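Local atomic coordinates of hypothetical protein PH1566 (Pyrococcus horikoshii, PDB entry 2E3U), a protein that probably binds RNA through its K homology (KH) domains and is regarded as an archaeal Dim2p, a pre-ribosomal RNA processing factor. Residues Arg94-Ala99 with Glu107-Leu112; Ile100-Ser105 with Gly166-Ile171. All coordinates share one frame; numbering follows the deposited sequence.

Contact 1 of 2, residues Arg94-Ala99 with Glu107-Leu112; sequences RDIVLA and ERAFRL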
# COMPACT_ATOMS: atom_id res chain seq x y z
N ARG A 94 -2.23 -7.42 -8.61
CA ARG A 94 -3.30 -7.34 -7.65
C ARG A 94 -2.92 -6.43 -6.46
O ARG A 94 -3.72 -5.61 -5.99
CB ARG A 94 -3.65 -8.74 -7.13
CG ARG A 94 -4.62 -8.70 -5.92
CD ARG A 94 -4.47 -9.88 -4.99
NE ARG A 94 -3.14 -9.95 -4.42
CZ ARG A 94 -2.52 -11.09 -4.11
NH1 ARG A 94 -3.10 -12.25 -4.35
NH2 ARG A 94 -1.30 -11.07 -3.56
N ASP A 95 -1.68 -6.60 -5.99
CA ASP A 95 -1.16 -5.86 -4.86
C ASP A 95 -0.99 -4.38 -5.20
O ASP A 95 -1.22 -3.54 -4.36
CB ASP A 95 0.15 -6.49 -4.39
CG ASP A 95 -0.05 -7.82 -3.71
OD1 ASP A 95 -1.22 -8.23 -3.44
OD2 ASP A 95 0.96 -8.48 -3.43
N ILE A 96 -0.65 -4.07 -6.44
CA ILE A 96 -0.59 -2.69 -6.90
C ILE A 96 -1.96 -2.03 -6.87
O ILE A 96 -2.10 -0.91 -6.38
CB ILE A 96 -0.00 -2.59 -8.33
CG1 ILE A 96 1.48 -2.93 -8.30
CG2 ILE A 96 -0.26 -1.19 -8.95
CD1 ILE A 96 2.06 -3.22 -9.71
N VAL A 97 -2.95 -2.73 -7.44
CA VAL A 97 -4.37 -2.36 -7.30
C VAL A 97 -4.81 -2.11 -5.85
O VAL A 97 -5.44 -1.06 -5.54
CB VAL A 97 -5.30 -3.45 -7.91
CG1 VAL A 97 -6.77 -3.15 -7.64
CG2 VAL A 97 -5.02 -3.59 -9.42
N LEU A 98 -4.54 -3.10 -4.99
CA LEU A 98 -4.80 -2.96 -3.54
C LEU A 98 -4.08 -1.78 -2.87
O LEU A 98 -4.66 -1.12 -2.01
CB LEU A 98 -4.40 -4.24 -2.78
CG LEU A 98 -5.28 -5.46 -3.00
CD1 LEU A 98 -4.61 -6.62 -2.28
CD2 LEU A 98 -6.71 -5.15 -2.43
N ALA A 99 -2.80 -1.57 -3.23
CA ALA A 99 -2.00 -0.46 -2.74
C ALA A 99 -2.60 0.92 -3.15
O ALA A 99 -2.74 1.80 -2.31
CB ALA A 99 -0.54 -0.58 -3.24
N GLU A 107 2.39 5.79 -8.87
CA GLU A 107 3.87 5.87 -8.90
C GLU A 107 4.50 5.15 -7.71
O GLU A 107 5.52 4.47 -7.86
CB GLU A 107 4.36 7.33 -8.94
CG GLU A 107 3.82 8.17 -10.14
CD GLU A 107 4.60 7.95 -11.45
OE1 GLU A 107 4.89 6.76 -11.76
OE2 GLU A 107 4.90 8.95 -12.18
N ARG A 108 3.92 5.35 -6.53
CA ARG A 108 4.35 4.74 -5.26
C ARG A 108 4.00 3.27 -5.16
O ARG A 108 4.85 2.48 -4.76
CB ARG A 108 3.82 5.54 -4.07
CG ARG A 108 4.50 6.96 -3.96
CD ARG A 108 4.96 7.27 -2.54
NE ARG A 108 3.90 7.16 -1.51
CZ ARG A 108 4.14 7.00 -0.20
NH1 ARG A 108 3.14 6.93 0.68
NH2 ARG A 108 5.40 6.90 0.23
N ALA A 109 2.76 2.88 -5.55
CA ALA A 109 2.38 1.44 -5.68
C ALA A 109 3.29 0.62 -6.62
O ALA A 109 3.54 -0.57 -6.35
CB ALA A 109 0.95 1.31 -6.12
N PHE A 110 3.76 1.22 -7.72
CA PHE A 110 4.67 0.52 -8.66
C PHE A 110 5.99 0.05 -8.05
O PHE A 110 6.68 -0.80 -8.63
CB PHE A 110 4.99 1.36 -9.90
CG PHE A 110 3.92 1.36 -10.95
CD1 PHE A 110 3.31 0.19 -11.37
CD2 PHE A 110 3.56 2.55 -11.57
CE1 PHE A 110 2.32 0.19 -12.34
CE2 PHE A 110 2.57 2.59 -12.57
CZ PHE A 110 1.96 1.40 -12.96
N ARG A 111 6.35 0.57 -6.89
CA ARG A 111 7.41 -0.05 -6.06
C ARG A 111 7.24 -1.59 -5.95
O ARG A 111 8.22 -2.33 -5.98
CB ARG A 111 7.45 0.56 -4.65
CG ARG A 111 8.70 0.14 -3.83
CD ARG A 111 8.64 0.64 -2.40
NE ARG A 111 9.72 -0.01 -1.65
CZ ARG A 111 10.34 0.48 -0.59
NH1 ARG A 111 11.30 -0.25 -0.06
NH2 ARG A 111 10.01 1.69 -0.06
N LEU A 112 5.99 -2.05 -5.85
CA LEU A 112 5.68 -3.44 -5.65
C LEU A 112 6.17 -4.34 -6.80
O LEU A 112 6.24 -5.56 -6.62
CB LEU A 112 4.19 -3.65 -5.45
CG LEU A 112 3.68 -3.28 -4.06
CD1 LEU A 112 2.18 -3.03 -4.21
CD2 LEU A 112 3.95 -4.41 -3.11

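Contact 2 of 2, residues Ile100-Ser105 with Gly166-Ile171; sequences IGRGFS and GKTVAI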
# COMPACT_ATOMS: atom_id res chain seq x y z
N ILE A 100 -2.94 1.08 -4.43
CA ILE A 100 -3.68 2.25 -4.91
C ILE A 100 -5.03 2.43 -4.14
O ILE A 100 -5.36 3.51 -3.68
CB ILE A 100 -3.92 2.17 -6.45
CG1 ILE A 100 -2.56 2.15 -7.17
CG2 ILE A 100 -4.80 3.38 -6.96
CD1 ILE A 100 -2.66 1.81 -8.69
N GLY A 101 -5.78 1.35 -4.01
CA GLY A 101 -7.00 1.38 -3.26
C GLY A 101 -6.85 1.81 -1.83
O GLY A 101 -7.77 2.44 -1.29
N ARG A 102 -5.72 1.47 -1.20
CA ARG A 102 -5.44 1.86 0.18
C ARG A 102 -4.67 3.19 0.31
O ARG A 102 -3.96 3.46 1.31
CB ARG A 102 -4.71 0.72 0.89
CG ARG A 102 -5.58 -0.50 1.13
CD ARG A 102 -6.59 -0.21 2.25
NE ARG A 102 -7.88 0.24 1.78
CZ ARG A 102 -8.69 1.08 2.44
NH1 ARG A 102 -8.32 1.63 3.60
NH2 ARG A 102 -9.86 1.39 1.91
N GLY A 103 -4.73 3.99 -0.74
CA GLY A 103 -4.22 5.34 -0.66
C GLY A 103 -2.85 5.65 -1.22
O GLY A 103 -2.47 6.81 -1.21
N PHE A 104 -2.10 4.64 -1.71
CA PHE A 104 -0.84 4.93 -2.43
C PHE A 104 -1.14 5.54 -3.80
O PHE A 104 -2.06 5.08 -4.49
CB PHE A 104 0.03 3.65 -2.61
CG PHE A 104 0.79 3.23 -1.36
CD1 PHE A 104 0.41 2.09 -0.65
CD2 PHE A 104 1.88 3.96 -0.91
CE1 PHE A 104 1.12 1.66 0.48
CE2 PHE A 104 2.57 3.58 0.24
CZ PHE A 104 2.19 2.42 0.95
N SER A 105 -0.36 6.53 -4.23
CA SER A 105 -0.39 6.95 -5.63
C SER A 105 0.07 5.78 -6.45
O SER A 105 0.74 4.88 -5.90
CB SER A 105 0.52 8.16 -5.91
OG SER A 105 1.90 7.77 -5.97
N GLY A 166 -8.09 6.19 5.57
CA GLY A 166 -9.30 5.70 6.22
C GLY A 166 -8.97 4.84 7.42
O GLY A 166 -8.33 5.31 8.38
N LYS A 167 -9.39 3.58 7.35
CA LYS A 167 -9.31 2.66 8.47
C LYS A 167 -8.06 1.77 8.43
O LYS A 167 -7.93 0.84 9.23
CB LYS A 167 -10.60 1.82 8.55
CG LYS A 167 -11.85 2.64 8.89
CD LYS A 167 -13.07 1.76 9.16
CE LYS A 167 -13.13 1.30 10.63
NZ LYS A 167 -14.44 0.67 10.98
N THR A 168 -7.13 2.05 7.52
CA THR A 168 -5.93 1.22 7.38
C THR A 168 -4.67 2.03 7.35
O THR A 168 -4.70 3.23 7.09
CB THR A 168 -5.94 0.38 6.09
OG1 THR A 168 -5.93 1.25 4.95
CG2 THR A 168 -7.16 -0.59 6.02
N VAL A 169 -3.55 1.35 7.61
CA VAL A 169 -2.22 1.81 7.23
C VAL A 169 -1.74 0.73 6.30
O VAL A 169 -1.95 -0.44 6.57
CB VAL A 169 -1.21 1.87 8.43
CG1 VAL A 169 0.04 2.68 8.06
CG2 VAL A 169 -1.84 2.49 9.60
N ALA A 170 -1.08 1.11 5.20
CA ALA A 170 -0.53 0.12 4.25
C ALA A 170 0.97 0.37 4.07
O ALA A 170 1.40 1.50 4.06
CB ALA A 170 -1.26 0.18 2.91
N ILE A 171 1.74 -0.71 3.95
CA ILE A 171 3.19 -0.66 3.95
C ILE A 171 3.71 -1.44 2.75
O ILE A 171 3.17 -2.49 2.41
CB ILE A 171 3.80 -1.23 5.25
CG1 ILE A 171 3.05 -0.67 6.48
CG2 ILE A 171 5.30 -0.90 5.32
CD1 ILE A 171 3.50 -1.26 7.87
O HOH W 1 -3.81 2.69 3.66

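Contact 1 of 2, residues Arg94-Ala99 with Glu107-Leu112
Ile-96 and Ala-109 bring two helical segments together, their CA atoms 5.2 Å apart where the long helix 87-101 meets the short helix 106-109 and the 3-10 turn that follows it. The motif is two consecutive helices joined by a short turn: in this KH protein the chain turns back just after helix 87-101, and the contact illustrates how small residues let two backbones come close. Methyl meets methyl where CB of Ala-99 lies 3.8 Å from CB of Ala-109. Beside this pair, Ile-96 spreads its branches over three partners. Its CG1, anti to the carbonyl carbon (chi1 -70°), runs along the carbonyl O of Ala-109 and CB of Leu-112, its CG2 touches CB of Ala-109, and its CD1 reaches CD1 of the Phe-110 ring obliquely at 4.0 Å. Leu-112 slides past Ile-96 in the opposite direction, and its CD1 also packs on the CB of Ala-99. The ring of Phe-110 also makes a cation-pi contact with Arg-62. Polar groups stay at the margin: NE and NH2 of Arg-94 both grip OD1 of Asp-95, side-on and from one face of the carboxylate, while CB of Asp-95 packs on CD1 of Leu-112. The tip of Leu-112 ends close to the helix backbone, its CD1 3.4 Å from the carbonyl O of Asp-95.

Contact 2 of 2, residues Ile100-Ser105 with Gly166-Ile171
Arg-102 reaches across to Thr-168, joining the end of a helix to the start of strand 168-173, and shows how a side chain can bridge what two backbones leave apart. The nearest CA atoms, of Arg-102 and Ala-170, are 6.6 Å from each other. The helix 87-101 closes in a Schellman motif with Gly-103, at positive phi, as its C-prime residue; Arg-102 is the first residue to leave the helical conformation. From its backbone the arginine starts with CB, 4.0 Å from the methyl of Ala-170. CG leads on, and the bend at chi2 (-73°) brings CD to 3.1 Å from OG1 of Thr-168. The bend at chi3 then turns NE and the guanidinium, so that NE and CZ lie 3.9 and 3.7 Å from OG1 of Thr-168. The two side chains cross at about a right angle, and NH1 gives a hydrogen bond of 2.8 Å to OG1 of Thr-168, nearly straight at 169° and lying in the guanidinium plane. NH1 also packs on CG2 of Thr-168 at 3.5 Å. OG1 has a further hydrogen bond with the carbonyl O of Tyr-165. An alanine in place of Arg-102 would probably leave OG1 of Thr-168 without its guanidinium donor and open a gap beside CG2 of Thr-168. Two residues on, Phe-104 sets CE1 against CB of Ala-170 at 3.7 Å, while its CZ approaches the carbonyl O of Ala-170 obliquely. Strand 168-173 is the middle strand of the second KH sheet: Arg-102, Thr-168 and Ala-170 all touch Ile-121 of strand 118-123, Phe-104 rests on Ser-161 and Ser-163 of strand 161-165, and Val-169 and Ile-171 turn to helix 175-189 on the other face.

Overall arrangement
From the N terminus the chain first builds the three-stranded sheet of strands 35-39, 65-69 and 75-80, then enters helix 87-101, which carries 94-99 and the first residues of 100-105. Contact 1 closes a short loop, seven residues between its segments, as helix 106-109 folds back on the long helix. Contact 2 closes a loop of sixty residues, through strand 118-123, helices 136-144 and 149-158 and strand 161-165, when strand 168-173 arrives. Segment 100-105 lies inside the loop of contact 1 while 166-171 lies beyond it, so the two cross. They also touch, CB of Ala-109 against CG1 of Ile-100. Together they tie helix 87-101 and the turn after it to the sheet of strands 118-123, 161-165 and 168-173.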